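Local coordinates for protein putative agmatine deiminase (Streptococcus mutans, PDB 2EWO) that probably hydrolyses agmatine to N-carbamoylputrescine and ammonia, acting as an agmatine deiminase of the peptidyl-arginine deiminase family, at residues F21-Q26 with I313-I318; K25-L30 with C361-Q366; F49-E54 with V345-E350; A55-E60 with S83-I88. One frame throughout, in Å; residues are numbered along the deposited sequence.

Contact 1. Residues F21-Q26 with I313-I318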
loop_
_atom_site.group_PDB
_atom_site.type_symbol
_atom_site.label_atom_id
_atom_site.label_comp_id
_atom_site.label_asym_id
_atom_site.label_seq_id
_atom_site.Cartn_x
_atom_site.Cartn_y
_atom_site.Cartn_z
ATOM N N PHE A 21 30.604 -15.225 16.200
ATOM C CA PHE A 21 30.621 -15.702 17.574
ATOM C C PHE A 21 30.908 -14.629 18.621
ATOM O O PHE A 21 30.466 -14.747 19.767
ATOM C CB PHE A 21 31.640 -16.829 17.696
ATOM C CG PHE A 21 32.904 -16.598 16.907
ATOM C CD1 PHE A 21 33.891 -15.737 17.371
ATOM C CD2 PHE A 21 33.110 -17.262 15.700
ATOM C CE1 PHE A 21 35.063 -15.547 16.641
ATOM C CE2 PHE A 21 34.274 -17.076 14.969
ATOM C CZ PHE A 21 35.251 -16.220 15.436
ATOM N N GLU A 22 31.638 -13.584 18.233
ATOM C CA GLU A 22 31.964 -12.514 19.170
ATOM C C GLU A 22 30.713 -11.970 19.858
ATOM O O GLU A 22 29.588 -12.270 19.448
ATOM C CB GLU A 22 32.726 -11.391 18.452
ATOM C CG GLU A 22 34.089 -11.831 17.917
ATOM C CD GLU A 22 34.965 -10.667 17.460
ATOM O OE1 GLU A 22 35.130 -9.697 18.237
ATOM O OE2 GLU A 22 35.506 -10.725 16.329
ATOM N N LYS A 23 30.914 -11.187 20.918
ATOM C CA LYS A 23 29.802 -10.620 21.675
ATOM C C LYS A 23 28.942 -9.711 20.811
ATOM O O LYS A 23 29.442 -8.904 20.012
ATOM C CB LYS A 23 30.308 -9.853 22.898
ATOM C CG LYS A 23 29.197 -9.293 23.796
ATOM C CD LYS A 23 29.785 -8.487 24.970
ATOM C CE LYS A 23 28.731 -7.762 25.801
ATOM N NZ LYS A 23 29.369 -6.883 26.827
ATOM N N GLN A 24 27.635 -9.845 20.994
ATOM C CA GLN A 24 26.689 -9.081 20.209
ATOM C C GLN A 24 25.524 -8.525 21.005
ATOM O O GLN A 24 25.021 -9.179 21.905
ATOM C CB GLN A 24 26.169 -9.955 19.069
ATOM C CG GLN A 24 25.566 -11.268 19.501
ATOM C CD GLN A 24 25.354 -12.203 18.334
ATOM O OE1 GLN A 24 26.300 -12.567 17.627
ATOM N NE2 GLN A 24 24.109 -12.596 18.118
ATOM N N LYS A 25 25.096 -7.316 20.646
ATOM C CA LYS A 25 23.994 -6.632 21.309
ATOM C C LYS A 25 22.609 -7.219 21.072
ATOM O O LYS A 25 21.800 -7.257 21.995
ATOM C CB LYS A 25 23.984 -5.158 20.909
ATOM C CG LYS A 25 22.764 -4.399 21.411
ATOM C CD LYS A 25 22.905 -2.920 21.141
ATOM C CE LYS A 25 21.713 -2.132 21.633
ATOM N NZ LYS A 25 22.037 -0.671 21.641
ATOM N N GLN A 26 22.321 -7.665 19.850
ATOM C CA GLN A 26 21.005 -8.230 19.539
ATOM C C GLN A 26 20.984 -8.875 18.175
ATOM O O GLN A 26 22.011 -8.986 17.510
ATOM C CB GLN A 26 19.946 -7.134 19.552
ATOM C CG GLN A 26 20.320 -5.955 18.664
ATOM C CD GLN A 26 19.250 -4.891 18.596
ATOM O OE1 GLN A 26 19.545 -3.722 18.325
ATOM N NE2 GLN A 26 17.997 -5.286 18.827
ATOM N N ILE A 313 24.874 -18.099 15.571
ATOM C CA ILE A 313 25.791 -18.076 16.704
ATOM C C ILE A 313 25.615 -16.833 17.577
ATOM O O ILE A 313 26.330 -15.846 17.400
ATOM C CB ILE A 313 27.271 -18.107 16.232
ATOM C CG1 ILE A 313 27.540 -19.377 15.427
ATOM C CG2 ILE A 313 28.207 -18.033 17.432
ATOM C CD1 ILE A 313 27.239 -20.667 16.182
ATOM N N VAL A 314 24.665 -16.863 18.505
ATOM C CA VAL A 314 24.482 -15.719 19.390
ATOM C C VAL A 314 25.540 -15.884 20.490
ATOM O O VAL A 314 26.339 -16.829 20.450
ATOM C CB VAL A 314 23.069 -15.708 20.017
ATOM C CG1 VAL A 314 22.044 -16.000 18.953
ATOM C CG2 VAL A 314 22.972 -16.716 21.145
ATOM N N ASN A 315 25.578 -14.960 21.447
ATOM C CA ASN A 315 26.537 -15.084 22.533
ATOM C C ASN A 315 25.899 -15.932 23.635
ATOM O O ASN A 315 24.768 -15.677 24.070
ATOM C CB ASN A 315 26.974 -13.705 23.060
ATOM C CG ASN A 315 25.808 -12.756 23.305
ATOM O OD1 ASN A 315 24.817 -13.110 23.953
ATOM N ND2 ASN A 315 25.932 -11.534 22.795
ATOM N N GLY A 316 26.623 -16.975 24.040
ATOM C CA GLY A 316 26.137 -17.882 25.067
ATOM C C GLY A 316 24.967 -18.756 24.628
ATOM O O GLY A 316 24.167 -19.188 25.458
ATOM N N GLY A 317 24.861 -19.025 23.328
ATOM C CA GLY A 317 23.767 -19.846 22.839
ATOM C C GLY A 317 23.826 -20.150 21.351
ATOM O O GLY A 317 24.493 -19.458 20.584
ATOM N N ILE A 318 23.131 -21.203 20.941
ATOM C CA ILE A 318 23.089 -21.594 19.540
ATOM C C ILE A 318 21.665 -21.920 19.168
ATOM O O ILE A 318 20.948 -22.571 19.929
ATOM C CB ILE A 318 23.955 -22.833 19.265
ATOM C CG1 ILE A 318 25.429 -22.433 19.302
ATOM C CG2 ILE A 318 23.581 -23.455 17.916
ATOM C CD1 ILE A 318 26.374 -23.583 19.072
#
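Gln24 and Asn315 meet where the approach to strand 24-29 passes a tight beta hairpin, whose arms are strands 312-314 and 317-321. Asn315 and Gly316 form its two-residue turn, with backbone angles close to type II, and a weak bond from Val314 N to Gly317 O (3.3 Å) spans its base. The contact thus joins two sheets of the alpha/beta propeller expected of this deiminase family.

The polar part is small. Asn315 ND2 donates to Gln24 O over 2.7 Å, but the bond is weak because its N-H is bent to 125°. Asn315 CG sits between its own backbone N and carbonyl carbon (chi1 47°), and from there the amide leans toward the passing chain. The carboxamides of Gln24 and Asn315 are turned 71° against each other, so they do not stack.

Packing supplies the rest. Gln24 CG lies 3.3 Å from Asn315 ND2, and the extended Gln24 chain carries its CD to within 3.8 Å of Val314 CA. Lys23 adds a lighter touch, its CG 4.1 Å from Asn315 ND2. Within the hairpin, Val314 O is hydrogen-bonded by the Arg342 side chain (NE).

At the other end Phe21 comes in by its root, while the ring leads off toward Pro232. The methyl Ile313 CG2 fits against that root, 3.4 Å from Phe21 CA and 3.6 Å from Phe21 CB.

Contact 2. Residues K25-L30 with C361-Q366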
loop_
_atom_site.group_PDB
_atom_site.type_symbol
_atom_site.label_atom_id
_atom_site.label_comp_id
_atom_site.label_asym_id
_atom_site.label_seq_id
_atom_site.Cartn_x
_atom_site.Cartn_y
_atom_site.Cartn_z
ATOM N N LYS A 25 25.096 -7.316 20.646
ATOM C CA LYS A 25 23.994 -6.632 21.309
ATOM C C LYS A 25 22.609 -7.219 21.072
ATOM O O LYS A 25 21.800 -7.257 21.995
ATOM C CB LYS A 25 23.984 -5.158 20.909
ATOM C CG LYS A 25 22.764 -4.399 21.411
ATOM C CD LYS A 25 22.905 -2.920 21.141
ATOM C CE LYS A 25 21.713 -2.132 21.633
ATOM N NZ LYS A 25 22.037 -0.671 21.641
ATOM N N GLN A 26 22.321 -7.665 19.850
ATOM C CA GLN A 26 21.005 -8.230 19.539
ATOM C C GLN A 26 20.984 -8.875 18.175
ATOM O O GLN A 26 22.011 -8.986 17.510
ATOM C CB GLN A 26 19.946 -7.134 19.552
ATOM C CG GLN A 26 20.320 -5.955 18.664
ATOM C CD GLN A 26 19.250 -4.891 18.596
ATOM O OE1 GLN A 26 19.545 -3.722 18.325
ATOM N NE2 GLN A 26 17.997 -5.286 18.827
ATOM N N ILE A 27 19.793 -9.290 17.765
ATOM C CA ILE A 27 19.627 -9.902 16.463
ATOM C C ILE A 27 18.454 -9.327 15.699
ATOM O O ILE A 27 17.381 -9.100 16.253
ATOM C CB ILE A 27 19.439 -11.414 16.568
ATOM C CG1 ILE A 27 20.789 -12.065 16.855
ATOM C CG2 ILE A 27 18.846 -11.968 15.269
ATOM C CD1 ILE A 27 20.689 -13.549 17.087
ATOM N N TRP A 28 18.680 -9.106 14.411
ATOM C CA TRP A 28 17.668 -8.567 13.521
ATOM C C TRP A 28 17.091 -9.659 12.638
ATOM O O TRP A 28 17.826 -10.525 12.163
ATOM C CB TRP A 28 18.277 -7.491 12.617
ATOM C CG TRP A 28 18.798 -6.285 13.348
ATOM C CD1 TRP A 28 20.043 -6.120 13.903
ATOM C CD2 TRP A 28 18.084 -5.071 13.604
ATOM N NE1 TRP A 28 20.145 -4.879 14.485
ATOM C CE2 TRP A 28 18.957 -4.217 14.317
ATOM C CE3 TRP A 28 16.790 -4.622 13.299
ATOM C CZ2 TRP A 28 18.580 -2.949 14.731
ATOM C CZ3 TRP A 28 16.418 -3.358 13.711
ATOM C CH2 TRP A 28 17.312 -2.536 14.420
HETATM N N MSE A 29 15.776 -9.612 12.431
HETATM C CA MSE A 29 15.088 -10.553 11.551
HETATM C C MSE A 29 13.766 -9.982 11.005
HETATM O O MSE A 29 13.031 -9.284 11.709
HETATM C CB MSE A 29 14.872 -11.909 12.245
HETATM C CG MSE A 29 14.133 -11.909 13.589
HETATM SE SE MSE A 29 13.937 -13.742 14.372
HETATM C CE MSE A 29 12.445 -14.394 13.282
ATOM N N LEU A 30 13.496 -10.267 9.733
ATOM C CA LEU A 30 12.298 -9.787 9.050
ATOM C C LEU A 30 11.028 -10.610 9.316
ATOM O O LEU A 30 10.933 -11.305 10.325
ATOM C CB LEU A 30 12.563 -9.705 7.540
ATOM C CG LEU A 30 13.482 -8.567 7.078
ATOM C CD1 LEU A 30 13.882 -8.792 5.635
ATOM C CD2 LEU A 30 12.770 -7.223 7.248
ATOM N N CYS A 361 19.823 -17.755 7.346
ATOM C CA CYS A 361 19.377 -16.957 6.195
ATOM C C CYS A 361 18.291 -15.933 6.581
ATOM O O CYS A 361 17.956 -15.032 5.801
ATOM C CB CYS A 361 18.794 -17.875 5.116
ATOM S SG CYS A 361 20.096 -18.708 4.079
ATOM N N ILE A 362 17.738 -16.054 7.789
ATOM C CA ILE A 362 16.639 -15.149 8.221
ATOM C C ILE A 362 16.996 -14.273 9.436
ATOM O O ILE A 362 16.130 -13.599 10.014
ATOM C CB ILE A 362 15.387 -15.940 8.608
ATOM C CG1 ILE A 362 15.576 -16.792 9.864
ATOM C CG2 ILE A 362 14.925 -16.902 7.515
ATOM C CD1 ILE A 362 14.272 -17.414 10.365
ATOM N N THR A 363 18.254 -14.274 9.826
ATOM C CA THR A 363 18.707 -13.440 10.956
ATOM C C THR A 363 19.923 -12.619 10.553
ATOM O O THR A 363 20.504 -12.823 9.481
ATOM C CB THR A 363 19.089 -14.293 12.167
ATOM O OG1 THR A 363 20.123 -15.198 11.817
ATOM C CG2 THR A 363 17.921 -15.111 12.718
ATOM N N GLN A 364 20.258 -11.717 11.439
ATOM C CA GLN A 364 21.393 -10.810 11.275
ATOM C C GLN A 364 21.691 -10.186 12.629
ATOM O O GLN A 364 20.888 -9.414 13.166
ATOM C CB GLN A 364 21.033 -9.724 10.259
ATOM C CG GLN A 364 22.112 -8.652 10.120
ATOM C CD GLN A 364 23.443 -9.212 9.619
ATOM O OE1 GLN A 364 23.496 -9.794 8.537
ATOM N NE2 GLN A 364 24.532 -9.072 10.349
ATOM N N GLN A 365 22.837 -10.535 13.167
ATOM C CA GLN A 365 23.225 -10.056 14.494
ATOM C C GLN A 365 24.086 -8.794 14.396
ATOM O O GLN A 365 24.841 -8.606 13.429
ATOM C CB GLN A 365 23.976 -11.156 15.246
ATOM C CG GLN A 365 25.478 -11.164 14.979
ATOM C CD GLN A 365 25.829 -11.520 13.533
ATOM O OE1 GLN A 365 25.008 -12.095 12.822
ATOM N NE2 GLN A 365 27.015 -11.204 13.051
ATOM N N GLN A 366 23.909 -7.987 15.426
ATOM C CA GLN A 366 24.603 -6.707 15.604
ATOM C C GLN A 366 25.609 -6.841 16.757
ATOM O O GLN A 366 25.223 -7.090 17.911
ATOM C CB GLN A 366 23.564 -5.623 15.915
ATOM C CG GLN A 366 24.173 -4.301 16.377
ATOM C CD GLN A 366 23.143 -3.380 17.040
ATOM O OE1 GLN A 366 23.498 -2.305 17.521
ATOM N NE2 GLN A 366 21.875 -3.742 17.100
#
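Gln364 O takes the N-H of Trp28 at 2.6 Å, nearly straight at 166°, and Ile27 CA adds a C-H contact to the same oxygen. That oxygen also lies in the plane of the indole, at its edge, 3.5 Å from Trp28 CD1. One pair along, Gln366 N gives Gln26 O a nearly straight 3.0 Å bond. The return bond from Gln364 N to Trp28 O (2.8 Å) is weak.

Strands 26-29 and 364-366 are antiparallel neighbours in the four-stranded mixed sheet, with 364-367 at its edge in this chain and Ile27 and Gln365 as the non-hydrogen-bonded pair. At the start a classic beta bulge sets both Lys25 and Gln26 opposite Gln366, and Lys25 N makes a weak bond to Gln366 O.

Gln26, Trp28, Gln364 and Gln366 share one face. With CG anti to its backbone N (chi1 169°) and an extended chain, Gln366 crosses beside the indole, its amide tilted 29° to the ring, and its CB is 3.8 Å from Trp28 NE1. On the other face Ile27 CG1 rests 3.7 Å from Gln365 CB; the amide oxygen of Gln365 is held by Arg99. The branch Ile27 CG2 reaches Thr363 CB at 3.9 Å, while Thr363 OG1 bonds back to Ile359 O.

Contact 3. Residues F49-E54 with V345-E350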
loop_
_atom_site.group_PDB
_atom_site.type_symbol
_atom_site.label_atom_id
_atom_site.label_comp_id
_atom_site.label_asym_id
_atom_site.label_seq_id
_atom_site.Cartn_x
_atom_site.Cartn_y
_atom_site.Cartn_z
ATOM N N PHE A 49 8.835 -18.477 12.335
ATOM C CA PHE A 49 9.699 -17.329 12.590
ATOM C C PHE A 49 9.523 -16.877 14.034
ATOM O O PHE A 49 10.488 -16.498 14.703
ATOM C CB PHE A 49 9.360 -16.183 11.643
ATOM C CG PHE A 49 10.231 -16.124 10.421
ATOM C CD1 PHE A 49 10.209 -17.142 9.475
ATOM C CD2 PHE A 49 11.054 -15.021 10.199
ATOM C CE1 PHE A 49 10.993 -17.056 8.323
ATOM C CE2 PHE A 49 11.842 -14.924 9.052
ATOM C CZ PHE A 49 11.810 -15.942 8.112
ATOM N N LEU A 50 8.280 -16.925 14.504
ATOM C CA LEU A 50 7.944 -16.548 15.871
ATOM C C LEU A 50 8.810 -17.328 16.864
ATOM O O LEU A 50 9.391 -16.750 17.788
ATOM C CB LEU A 50 6.471 -16.849 16.142
ATOM C CG LEU A 50 5.961 -16.334 17.482
ATOM C CD1 LEU A 50 5.937 -14.805 17.425
ATOM C CD2 LEU A 50 4.567 -16.894 17.776
ATOM N N GLU A 51 8.884 -18.645 16.669
ATOM C CA GLU A 51 9.676 -19.513 17.537
ATOM C C GLU A 51 11.142 -19.134 17.438
ATOM O O GLU A 51 11.736 -18.710 18.427
ATOM C CB GLU A 51 9.527 -20.993 17.149
ATOM C CG GLU A 51 8.091 -21.488 16.982
ATOM C CD GLU A 51 8.000 -22.987 16.649
ATOM O OE1 GLU A 51 8.808 -23.488 15.824
ATOM O OE2 GLU A 51 7.100 -23.661 17.205
ATOM N N VAL A 52 11.725 -19.270 16.250
ATOM C CA VAL A 52 13.140 -18.945 16.069
ATOM C C VAL A 52 13.481 -17.602 16.704
ATOM O O VAL A 52 14.639 -17.333 17.046
ATOM C CB VAL A 52 13.528 -18.899 14.584
ATOM C CG1 VAL A 52 12.791 -17.786 13.892
ATOM C CG2 VAL A 52 15.033 -18.720 14.453
ATOM N N ALA A 53 12.459 -16.763 16.862
ATOM C CA ALA A 53 12.632 -15.454 17.478
ATOM C C ALA A 53 12.620 -15.646 18.984
ATOM O O ALA A 53 13.552 -15.260 19.687
ATOM C CB ALA A 53 11.496 -14.522 17.061
ATOM N N GLU A 54 11.549 -16.252 19.470
ATOM C CA GLU A 54 11.414 -16.505 20.890
ATOM C C GLU A 54 12.649 -17.235 21.434
ATOM O O GLU A 54 12.980 -17.123 22.612
ATOM C CB GLU A 54 10.161 -17.338 21.140
ATOM C CG GLU A 54 9.859 -17.625 22.601
ATOM C CD GLU A 54 8.643 -18.513 22.758
ATOM O OE1 GLU A 54 8.674 -19.659 22.248
ATOM O OE2 GLU A 54 7.657 -18.066 23.384
ATOM N N VAL A 345 19.970 -24.618 21.455
ATOM C CA VAL A 345 18.510 -24.734 21.370
ATOM C C VAL A 345 18.145 -25.078 19.931
ATOM O O VAL A 345 18.801 -24.625 18.995
ATOM C CB VAL A 345 17.772 -23.413 21.754
ATOM C CG1 VAL A 345 16.259 -23.619 21.670
ATOM C CG2 VAL A 345 18.160 -22.970 23.157
ATOM N N GLY A 346 17.103 -25.880 19.750
ATOM C CA GLY A 346 16.702 -26.251 18.405
ATOM C C GLY A 346 15.233 -25.990 18.154
ATOM O O GLY A 346 14.407 -26.218 19.039
ATOM N N VAL A 347 14.902 -25.508 16.953
ATOM C CA VAL A 347 13.509 -25.213 16.594
ATOM C C VAL A 347 13.098 -25.810 15.233
ATOM O O VAL A 347 13.919 -25.966 14.330
ATOM C CB VAL A 347 13.246 -23.680 16.566
ATOM C CG1 VAL A 347 11.749 -23.410 16.637
ATOM C CG2 VAL A 347 13.979 -22.993 17.715
ATOM N N ARG A 348 11.820 -26.142 15.100
ATOM C CA ARG A 348 11.301 -26.716 13.866
ATOM C C ARG A 348 11.279 -25.676 12.742
ATOM O O ARG A 348 10.209 -25.225 12.315
ATOM C CB ARG A 348 9.886 -27.241 14.100
ATOM C CG ARG A 348 9.771 -28.152 15.296
ATOM C CD ARG A 348 10.434 -29.478 15.025
ATOM N NE ARG A 348 9.624 -30.309 14.150
ATOM C CZ ARG A 348 9.846 -31.602 13.957
ATOM N NH1 ARG A 348 10.859 -32.194 14.581
ATOM N NH2 ARG A 348 9.051 -32.298 13.156
ATOM N N THR A 349 12.466 -25.296 12.270
ATOM C CA THR A 349 12.594 -24.303 11.202
ATOM C C THR A 349 12.532 -24.977 9.833
ATOM O O THR A 349 13.092 -24.502 8.841
ATOM C CB THR A 349 13.916 -23.503 11.344
ATOM O OG1 THR A 349 15.038 -24.389 11.239
ATOM C CG2 THR A 349 13.962 -22.803 12.694
ATOM N N GLU A 350 11.830 -26.099 9.804
ATOM C CA GLU A 350 11.643 -26.874 8.592
ATOM C C GLU A 350 10.643 -26.149 7.693
ATOM O O GLU A 350 10.762 -26.175 6.469
ATOM C CB GLU A 350 11.099 -28.254 8.959
ATOM C CG GLU A 350 9.970 -28.163 9.971
ATOM C CD GLU A 350 8.902 -29.197 9.749
ATOM O OE1 GLU A 350 8.538 -29.425 8.573
ATOM O OE2 GLU A 350 8.411 -29.764 10.751
#
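Val347 and Glu51 carry most of this contact, with Val52 adding a smaller share. Val347 closes strand 343-347 and points at helix 43-57. Its CG1, anti to the backbone N (chi1 -162°), is the branch that does the touching: it lies 3.3 Å from Glu51 CB and 3.8 Å from Glu51 CD, and the two side chains cross obliquely. One branch of the valine is therefore laid against the aliphatic stem and carboxylate carbon of the glutamate. The carboxylate oxygen Glu51 OE2 has a salt bridge to Lys47 one turn back on the helix.

Val52 meets the second segment farther along, where its CB stands 4.4 Å from Thr349 CG2. Between Val347 and Thr349 the chain bends through an inverse gamma turn centred on Arg348, closed by a 2.6 Å bond from Thr349 N to Val347 O. This bend brings the threonine methyl round to the helix, while the guanidinium of Arg348 leads away and pairs with Glu350 (Arg348 NH2 to Glu350 OE2, 3.6 Å). No hydrogen bond crosses the contact; it is helix-on-sheet packing.

Helix 43-57 lies between two sheets here: Val52 also packs on Ile319 of strand 317-321 and on Met29 of strand 24-29, while Leu50 meets helix 71-79.

Contact 4. Residues A55-E60 with S83-I88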
loop_
_atom_site.group_PDB
_atom_site.type_symbol
_atom_site.label_atom_id
_atom_site.label_comp_id
_atom_site.label_asym_id
_atom_site.label_seq_id
_atom_site.Cartn_x
_atom_site.Cartn_y
_atom_site.Cartn_z
ATOM N N ALA A 55 13.328 -17.974 20.564
ATOM C CA ALA A 55 14.517 -18.717 20.957
ATOM C C ALA A 55 15.683 -17.796 21.307
ATOM O O ALA A 55 16.352 -17.991 22.322
ATOM C CB ALA A 55 14.926 -19.673 19.842
ATOM N N ILE A 56 15.932 -16.801 20.463
ATOM C CA ILE A 56 17.030 -15.870 20.699
ATOM C C ILE A 56 16.769 -15.134 22.007
ATOM O O ILE A 56 17.706 -14.709 22.687
ATOM C CB ILE A 56 17.142 -14.797 19.585
ATOM C CG1 ILE A 56 16.706 -15.359 18.223
ATOM C CG2 ILE A 56 18.576 -14.300 19.513
ATOM C CD1 ILE A 56 17.702 -16.274 17.575
ATOM N N SER A 57 15.483 -14.993 22.338
ATOM C CA SER A 57 15.015 -14.299 23.546
ATOM C C SER A 57 15.850 -14.527 24.792
ATOM O O SER A 57 16.270 -13.576 25.459
ATOM C CB SER A 57 13.572 -14.700 23.880
ATOM O OG SER A 57 12.683 -14.404 22.819
ATOM N N GLU A 58 16.074 -15.792 25.120
ATOM C CA GLU A 58 16.835 -16.120 26.311
ATOM C C GLU A 58 18.333 -15.823 26.245
ATOM O O GLU A 58 19.043 -16.021 27.224
ATOM C CB GLU A 58 16.613 -17.585 26.697
ATOM C CG GLU A 58 16.760 -18.598 25.573
ATOM C CD GLU A 58 17.087 -19.991 26.106
ATOM O OE1 GLU A 58 18.208 -20.168 26.641
ATOM O OE2 GLU A 58 16.231 -20.906 26.005
ATOM N N PHE A 59 18.822 -15.318 25.121
ATOM C CA PHE A 59 20.250 -15.048 25.029
ATOM C C PHE A 59 20.573 -13.566 24.856
ATOM O O PHE A 59 21.582 -13.061 25.369
ATOM C CB PHE A 59 20.835 -15.874 23.882
ATOM C CG PHE A 59 20.621 -17.362 24.043
ATOM C CD1 PHE A 59 21.415 -18.107 24.914
ATOM C CD2 PHE A 59 19.600 -18.010 23.352
ATOM C CE1 PHE A 59 21.197 -19.477 25.095
ATOM C CE2 PHE A 59 19.374 -19.380 23.528
ATOM C CZ PHE A 59 20.176 -20.114 24.402
ATOM N N GLU A 60 19.696 -12.876 24.135
ATOM C CA GLU A 60 19.835 -11.449 23.847
ATOM C C GLU A 60 18.534 -10.945 23.258
ATOM O O GLU A 60 17.621 -11.725 22.997
ATOM C CB GLU A 60 20.969 -11.210 22.843
ATOM C CG GLU A 60 21.107 -12.289 21.774
ATOM C CD GLU A 60 22.157 -11.959 20.731
ATOM O OE1 GLU A 60 23.157 -11.299 21.072
ATOM O OE2 GLU A 60 21.988 -12.373 19.565
ATOM N N SER A 83 6.340 -11.713 26.008
ATOM C CA SER A 83 6.924 -10.456 25.533
ATOM C C SER A 83 8.053 -10.051 26.474
ATOM O O SER A 83 7.832 -9.329 27.455
ATOM C CB SER A 83 5.870 -9.337 25.485
ATOM O OG SER A 83 6.435 -8.099 25.049
ATOM N N HIS A 84 9.262 -10.518 26.183
ATOM C CA HIS A 84 10.393 -10.191 27.036
ATOM C C HIS A 84 11.266 -9.075 26.464
ATOM O O HIS A 84 11.023 -7.892 26.723
ATOM C CB HIS A 84 11.222 -11.455 27.311
ATOM C CG HIS A 84 12.364 -11.239 28.256
ATOM N ND1 HIS A 84 12.370 -10.237 29.207
ATOM C CD2 HIS A 84 13.537 -11.898 28.403
ATOM C CE1 HIS A 84 13.495 -10.289 29.893
ATOM N NE2 HIS A 84 14.224 -11.289 29.425
ATOM N N ASN A 85 12.273 -9.448 25.681
ATOM C CA ASN A 85 13.183 -8.469 25.094
ATOM C C ASN A 85 13.113 -8.432 23.565
ATOM O O ASN A 85 14.108 -8.176 22.883
ATOM C CB ASN A 85 14.607 -8.775 25.550
ATOM C CG ASN A 85 15.047 -10.174 25.169
ATOM O OD1 ASN A 85 14.227 -11.099 25.087
ATOM N ND2 ASN A 85 16.350 -10.348 24.954
ATOM N N ILE A 86 11.919 -8.691 23.045
ATOM C CA ILE A 86 11.670 -8.681 21.615
ATOM C C ILE A 86 10.872 -7.423 21.247
ATOM O O ILE A 86 9.774 -7.199 21.780
ATOM C CB ILE A 86 10.858 -9.926 21.193
ATOM C CG1 ILE A 86 11.662 -11.195 21.461
ATOM C CG2 ILE A 86 10.485 -9.845 19.726
ATOM C CD1 ILE A 86 10.909 -12.469 21.130
ATOM N N ARG A 87 11.427 -6.594 20.358
ATOM C CA ARG A 87 10.736 -5.377 19.915
ATOM C C ARG A 87 10.325 -5.488 18.455
ATOM O O ARG A 87 11.097 -5.939 17.605
ATOM C CB ARG A 87 11.613 -4.129 20.089
ATOM C CG ARG A 87 12.844 -4.058 19.197
ATOM C CD ARG A 87 13.508 -2.697 19.342
ATOM N NE ARG A 87 14.753 -2.581 18.583
ATOM C CZ ARG A 87 15.496 -1.479 18.546
ATOM N NH1 ARG A 87 15.116 -0.407 19.222
ATOM N NH2 ARG A 87 16.619 -1.446 17.840
ATOM N N ILE A 88 9.100 -5.071 18.170
ATOM C CA ILE A 88 8.588 -5.117 16.813
ATOM C C ILE A 88 8.676 -3.734 16.174
ATOM O O ILE A 88 7.943 -2.827 16.567
ATOM C CB ILE A 88 7.111 -5.564 16.782
ATOM C CG1 ILE A 88 6.953 -6.967 17.389
ATOM C CG2 ILE A 88 6.626 -5.582 15.364
ATOM C CD1 ILE A 88 7.078 -7.024 18.910
#
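Ser57 and Asn85 bring their backbones together to a CA-CA distance of 6.3 Å, where the last turn of helix 43-57 passes the loop leading into strand 86-90. Two successive beta-alpha-beta crossovers share strand 62-66, one through helix 43-57 and the next through helix 71-79, and this contact links the end of the first helix to the start of the last strand. Such parallel beta-alpha units fit the alpha/beta propeller of the family. As the helix ends, Ile56 O accepts from both Phe59 N (2.7 Å) and Glu60 N (3.1 Å), and the chain swings off toward strand 62-66.

Asn85 is the polar link. With CG between the backbone N and the carbonyl carbon (chi1 58°), Asn85 faces the turn that ends the helix. Asn85 ND2 is modelled as donating to Ser57 O over 3.3 Å with a bent N-H of 136°, and the position of that nitrogen is not secure. Behind it, Asn85 CB lies 4.3 Å above one face of the His84 imidazole, shifted toward the rim.

Glu60 CB points away from the Asn85 segment, and Glu60 OE2 comes close to the side-chain amide of Gln24. On the far side Ile88 N bonds to Glu146 of a second subunit, so the strand also borders a subunit interface.

Ser57 OG, beside its own backbone N, bonds weakly back to Ala53 O and Glu54 O, and Ile86 packs against it, with Ile86 CG1 3.6 Å from Ser57 OG.

Overall arrangement
The four contacts crowd round helix 43-57 and strand 24-29, their centres 11 to 16 Å apart. Contacts 1 and 2 share Lys25 and Gln26 and follow one strand from the hairpin to its antiparallel partner 364-367; contacts 3 and 4 take successive turns of the helix. Contact 4 is nested along the chain inside the loops closed by the other three, contact 3 lies within that of contact 2, and contacts 1 and 3 alternate. Met29 of contact 2 touches Phe49 and Ala53 of contact 3, and Phe59 of contact 4 touches Val345 of contact 3. Residues near both ends of the chain thereby meet, consistent with closing the ring of a propeller.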